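Local coordinates for TfuA domain-containing protein (Methanosarcina acetivorans, PDB 6XP8), which takes part in peptide backbone thioamidation, probably as the partner of a YcaO enzyme in installing thioamides, at residues 134-138 / 187-191; 128-132 / 153-157. The contacts are given in a common frame with arbitrary orientation. Numbering follows the deposited sequence.

In the fold
From the N terminus the chain first builds the region of the five-stranded parallel sheet, then enters helix 128-140, which both contacts share. Interaction 2 closes first: after a short turn, helix 146-157 runs back antiparallel and its residues 153-157 meet 128-132, completing a helical hairpin. The chain goes on through helix 166-175 to helix 181-193, where 187-191 returns to 134-138 and closes the longer loop of interaction 1. The two loops cross, since 134-138 lies inside the first and 187-191 beyond it. Their centres are about 11 Å apart and they touch where Leu-135 CD1 lies 3.8 Å from Leu-153 N, so helix 128-140 ties both partners into one helical bundle.

Interaction 1: residues 134-138 / 187-191; sequences TLKAA and LLDFC
Both segments are regular alpha-helix inside longer helices: 134-138 in helix 128-140 and 187-191 in helix 181-193. Backbone hydrogen bonds from Ala-138 N to Thr-134 O and from Cys-191 N to Leu-187 O, each 2.9 Å, hold the turns. The local axes come within 10.4 Å at an angle of 123° between N-to-C directions, so the helices run obliquely against each other. In register, Thr-134 CA lies 6.6 Å from Cys-191 CA, and Ala-138 CA lies 7.0 Å from Leu-187 CA.

The apolar packing centres on Phe-190, whose chi1 in the t well and chi2 of 82° carry the ring across to the other helix. Ala-137 CB sits at the ring edge, 3.7 Å from Phe-190 CZ, while Ala-138 CB is 3.9 Å from Phe-190 CE2. Leu-187, rotamer t/p, brings its CD1 to 3.5 Å from Ala-138 CB. At the other end Thr-134, chi1 m, sets its CG2 3.7 Å from Cys-191 SG.

Backbone atoms also line the ring: Thr-134 O, near the ring plane, is 3.7 Å from Phe-190 CE2, and Ala-138 N is 3.5 Å from that same CE2. The hydroxyl of Thr-134 turns to its own helix at Asn-130 O, and is also hydrogen-bonded with Val-196 N and Tyr-166 OH.

Beyond the pair, Thr-141 and Leu-143 touch Phe-190, and Leu-152 of helix 146-157 touches Leu-187. This is helix-on-helix packing within an all-helical bundle: two small alanines leave room for a phenylalanine and a leucine, so shape and apolar burial, rather than polar bonding between the segments, join these helices.

Interaction 2: residues 128-132 / 153-157; sequences LVNIR and LDLAI
Leu-153, Leu-128 and Arg-132 lose the most surface where the first turn of helix 128-140 meets the last turn of helix 146-157. Both segments are alpha-helical, pinned by backbone hydrogen bonds from Arg-132 N to Leu-128 O at 2.8 Å and Ile-157 N to Leu-153 O at 3.0 Å. Their axes are 10.5 Å apart and antiparallel at 178°. Leu-128 CA faces Ala-156 CA at 7.1 Å, and Arg-132 CA faces Leu-153 CA at 6.9 Å.

Leu-153, in the t/p rotamer, reaches across with CD1, which lies 3.9 Å from Arg-132 CG and 4.4 Å from Leu-128 CD1. The same methyl sits over one face of the Arg-132 guanidinium. Such pairing of consecutive helices joined by a short turn is a helical hairpin, here part of the bundle that lies to one side of the parallel sheet.

Leu-128, also t/p, wedges CD1 between partner side chains, 3.9 Å from Ala-156 CB and 4.1 Å from Ile-157 CG1; Leu-128 CD2 is likewise 4.0 Å from Ile-157 CG1. Ile-131 CG2 is 3.8 Å from Ala-156 CB, while Tyr-166 of helix 166-175 touches Ile-131.

Arg-132, m/t/t with chi4 at -81°, folds round the Leu-153 methyl, its NH1 3.9 Å from Leu-153 CD1 and its NH2 4.0 Å from Ile-157 CD1; its charge is met by Glu-111, through a salt bridge from NE to OE1.

Interaction 1: residues 134-138 / 187-191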
loop_
_atom_site.group_PDB
_atom_site.type_symbol
_atom_site.label_atom_id
_atom_site.label_comp_id
_atom_site.label_asym_id
_atom_site.label_seq_id
_atom_site.Cartn_x
_atom_site.Cartn_y
_atom_site.Cartn_z
ATOM N N THR A 134 -12.164 5.612 -0.781
ATOM C CA THR A 134 -13.483 4.987 -0.922
ATOM C C THR A 134 -14.574 5.852 -0.279
ATOM O O THR A 134 -15.643 6.010 -0.866
ATOM C CB THR A 134 -13.487 3.527 -0.414
ATOM O OG1 THR A 134 -12.516 2.778 -1.158
ATOM C CG2 THR A 134 -14.846 2.860 -0.604
ATOM N N LEU A 135 -14.289 6.429 0.894
ATOM C CA LEU A 135 -15.216 7.391 1.517
ATOM C C LEU A 135 -15.411 8.660 0.686
ATOM O O LEU A 135 -16.518 9.201 0.640
ATOM C CB LEU A 135 -14.808 7.738 2.955
ATOM C CG LEU A 135 -15.050 6.673 4.038
ATOM C CD1 LEU A 135 -14.505 7.150 5.377
ATOM C CD2 LEU A 135 -16.521 6.297 4.176
ATOM N N LYS A 136 -14.342 9.119 0.029
ATOM C CA LYS A 136 -14.429 10.231 -0.925
ATOM C C LYS A 136 -15.341 9.913 -2.109
ATOM O O LYS A 136 -16.192 10.731 -2.464
ATOM C CB LYS A 136 -13.044 10.673 -1.402
ATOM C CG LYS A 136 -12.408 11.696 -0.479
ATOM C CD LYS A 136 -10.925 11.882 -0.752
ATOM C CE LYS A 136 -10.326 12.870 0.239
ATOM N NZ LYS A 136 -8.915 13.211 -0.089
ATOM N N ALA A 137 -15.174 8.723 -2.687
ATOM C CA ALA A 137 -16.019 8.240 -3.787
ATOM C C ALA A 137 -17.484 8.077 -3.360
ATOM O O ALA A 137 -18.394 8.428 -4.115
ATOM C CB ALA A 137 -15.477 6.935 -4.350
ATOM N N ALA A 138 -17.700 7.569 -2.145
ATOM C CA ALA A 138 -19.042 7.446 -1.557
ATOM C C ALA A 138 -19.740 8.798 -1.395
ATOM O O ALA A 138 -20.940 8.913 -1.678
ATOM C CB ALA A 138 -18.972 6.724 -0.222
ATOM N N LEU A 187 -24.039 2.189 1.999
ATOM C CA LEU A 187 -22.612 2.523 1.984
ATOM C C LEU A 187 -21.722 1.275 1.951
ATOM O O LEU A 187 -20.749 1.229 1.189
ATOM C CB LEU A 187 -22.255 3.422 3.175
ATOM C CG LEU A 187 -20.780 3.782 3.401
ATOM C CD1 LEU A 187 -20.209 4.588 2.245
ATOM C CD2 LEU A 187 -20.648 4.536 4.706
ATOM N N LEU A 188 -22.060 0.280 2.769
ATOM C CA LEU A 188 -21.324 -0.991 2.806
ATOM C C LEU A 188 -21.312 -1.722 1.455
ATOM O O LEU A 188 -20.265 -2.226 1.035
ATOM C CB LEU A 188 -21.844 -1.901 3.926
ATOM C CG LEU A 188 -21.178 -3.273 4.133
ATOM C CD1 LEU A 188 -19.664 -3.177 4.297
ATOM C CD2 LEU A 188 -21.802 -3.979 5.322
ATOM N N ASP A 189 -22.467 -1.770 0.790
ATOM C CA ASP A 189 -22.576 -2.338 -0.559
ATOM C C ASP A 189 -21.642 -1.632 -1.542
ATOM O O ASP A 189 -20.945 -2.294 -2.321
ATOM C CB ASP A 189 -24.024 -2.286 -1.062
ATOM C CG ASP A 189 -24.927 -3.303 -0.380
ATOM O OD1 ASP A 189 -24.436 -4.358 0.093
ATOM O OD2 ASP A 189 -26.150 -3.051 -0.323
ATOM N N PHE A 190 -21.614 -0.299 -1.479
ATOM C CA PHE A 190 -20.713 0.508 -2.305
ATOM C C PHE A 190 -19.247 0.191 -2.029
ATOM O O PHE A 190 -18.467 0.039 -2.969
ATOM C CB PHE A 190 -20.966 2.012 -2.121
ATOM C CG PHE A 190 -20.018 2.888 -2.901
ATOM C CD1 PHE A 190 -20.248 3.158 -4.256
ATOM C CD2 PHE A 190 -18.886 3.438 -2.291
ATOM C CE1 PHE A 190 -19.373 3.956 -4.978
ATOM C CE2 PHE A 190 -18.004 4.237 -3.014
ATOM C CZ PHE A 190 -18.252 4.501 -4.359
ATOM N N CYS A 191 -18.884 0.110 -0.748
ATOM C CA CYS A 191 -17.505 -0.160 -0.337
ATOM C C CYS A 191 -17.027 -1.548 -0.763
ATOM O O CYS A 191 -15.853 -1.729 -1.098
ATOM C CB CYS A 191 -17.354 0.008 1.173
ATOM S SG CYS A 191 -17.453 1.711 1.770
#

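Interaction 2: residues 128-132 / 153-157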
loop_
_atom_site.group_PDB
_atom_site.type_symbol
_atom_site.label_atom_id
_atom_site.label_comp_id
_atom_site.label_asym_id
_atom_site.label_seq_id
_atom_site.Cartn_x
_atom_site.Cartn_y
_atom_site.Cartn_z
ATOM N N LEU A 128 -5.968 2.347 5.568
ATOM C CA LEU A 128 -6.560 3.668 5.728
ATOM C C LEU A 128 -6.606 4.482 4.430
ATOM O O LEU A 128 -7.599 5.160 4.185
ATOM C CB LEU A 128 -5.854 4.450 6.844
ATOM C CG LEU A 128 -6.430 5.789 7.326
ATOM C CD1 LEU A 128 -7.900 5.685 7.725
ATOM C CD2 LEU A 128 -5.597 6.278 8.498
ATOM N N VAL A 129 -5.552 4.403 3.604
ATOM C CA VAL A 129 -5.555 5.082 2.291
ATOM C C VAL A 129 -6.723 4.678 1.379
ATOM O O VAL A 129 -7.314 5.545 0.735
ATOM C CB VAL A 129 -4.202 5.008 1.523
ATOM C CG1 VAL A 129 -3.146 5.861 2.219
ATOM C CG2 VAL A 129 -3.731 3.574 1.331
ATOM N N ASN A 130 -7.043 3.377 1.349
ATOM C CA ASN A 130 -8.213 2.852 0.620
ATOM C C ASN A 130 -9.522 3.378 1.222
ATOM O O ASN A 130 -10.447 3.709 0.480
ATOM C CB ASN A 130 -8.233 1.313 0.606
ATOM C CG ASN A 130 -7.281 0.694 -0.421
ATOM O OD1 ASN A 130 -6.373 1.341 -0.943
ATOM N ND2 ASN A 130 -7.468 -0.597 -0.673
ATOM N N ILE A 131 -9.589 3.453 2.556
ATOM C CA ILE A 131 -10.770 3.987 3.264
ATOM C C ILE A 131 -10.978 5.462 2.899
ATOM O O ILE A 131 -12.099 5.870 2.571
ATOM C CB ILE A 131 -10.688 3.768 4.804
ATOM C CG1 ILE A 131 -10.751 2.270 5.136
ATOM C CG2 ILE A 131 -11.797 4.520 5.542
ATOM C CD1 ILE A 131 -10.226 1.898 6.516
ATOM N N ARG A 132 -9.889 6.236 2.918
ATOM C CA ARG A 132 -9.904 7.655 2.531
ATOM C C ARG A 132 -10.510 7.854 1.137
ATOM O O ARG A 132 -11.448 8.638 0.963
ATOM C CB ARG A 132 -8.486 8.250 2.572
ATOM C CG ARG A 132 -7.903 8.439 3.968
ATOM C CD ARG A 132 -6.567 9.170 3.901
ATOM N NE ARG A 132 -5.943 9.352 5.216
ATOM C CZ ARG A 132 -6.253 10.307 6.097
ATOM N NH1 ARG A 132 -7.217 11.194 5.843
ATOM N NH2 ARG A 132 -5.597 10.368 7.253
ATOM N N LEU A 153 -14.480 8.794 8.762
ATOM C CA LEU A 153 -13.038 8.882 8.546
ATOM C C LEU A 153 -12.277 9.005 9.871
ATOM O O LEU A 153 -11.295 8.292 10.089
ATOM C CB LEU A 153 -12.693 10.010 7.567
ATOM C CG LEU A 153 -11.214 10.344 7.317
ATOM C CD1 LEU A 153 -10.408 9.150 6.805
ATOM C CD2 LEU A 153 -11.125 11.509 6.348
ATOM N N ASP A 154 -12.746 9.889 10.752
ATOM C CA ASP A 154 -12.192 9.994 12.106
ATOM C C ASP A 154 -12.251 8.661 12.861
ATOM O O ASP A 154 -11.290 8.289 13.547
ATOM C CB ASP A 154 -12.913 11.087 12.904
ATOM C CG ASP A 154 -12.418 11.183 14.336
ATOM O OD1 ASP A 154 -11.296 11.700 14.550
ATOM O OD2 ASP A 154 -13.147 10.735 15.248
ATOM N N LEU A 155 -13.378 7.952 12.736
ATOM C CA LEU A 155 -13.527 6.624 13.341
ATOM C C LEU A 155 -12.462 5.658 12.816
ATOM O O LEU A 155 -11.817 4.961 13.604
ATOM C CB LEU A 155 -14.947 6.059 13.136
ATOM C CG LEU A 155 -15.273 4.654 13.684
ATOM C CD1 LEU A 155 -14.994 4.510 15.178
ATOM C CD2 LEU A 155 -16.709 4.250 13.371
ATOM N N ALA A 156 -12.276 5.643 11.494
ATOM C CA ALA A 156 -11.292 4.759 10.851
ATOM C C ALA A 156 -9.868 5.047 11.341
ATOM O O ALA A 156 -9.131 4.119 11.682
ATOM C CB ALA A 156 -11.378 4.870 9.338
ATOM N N ILE A 157 -9.510 6.333 11.404
ATOM C CA ILE A 157 -8.210 6.778 11.937
ATOM C C ILE A 157 -8.013 6.253 13.369
ATOM O O ILE A 157 -6.919 5.810 13.731
ATOM C CB ILE A 157 -8.055 8.328 11.859
ATOM C CG1 ILE A 157 -8.037 8.793 10.389
ATOM C CG2 ILE A 157 -6.802 8.813 12.595
ATOM C CD1 ILE A 157 -8.289 10.278 10.183
#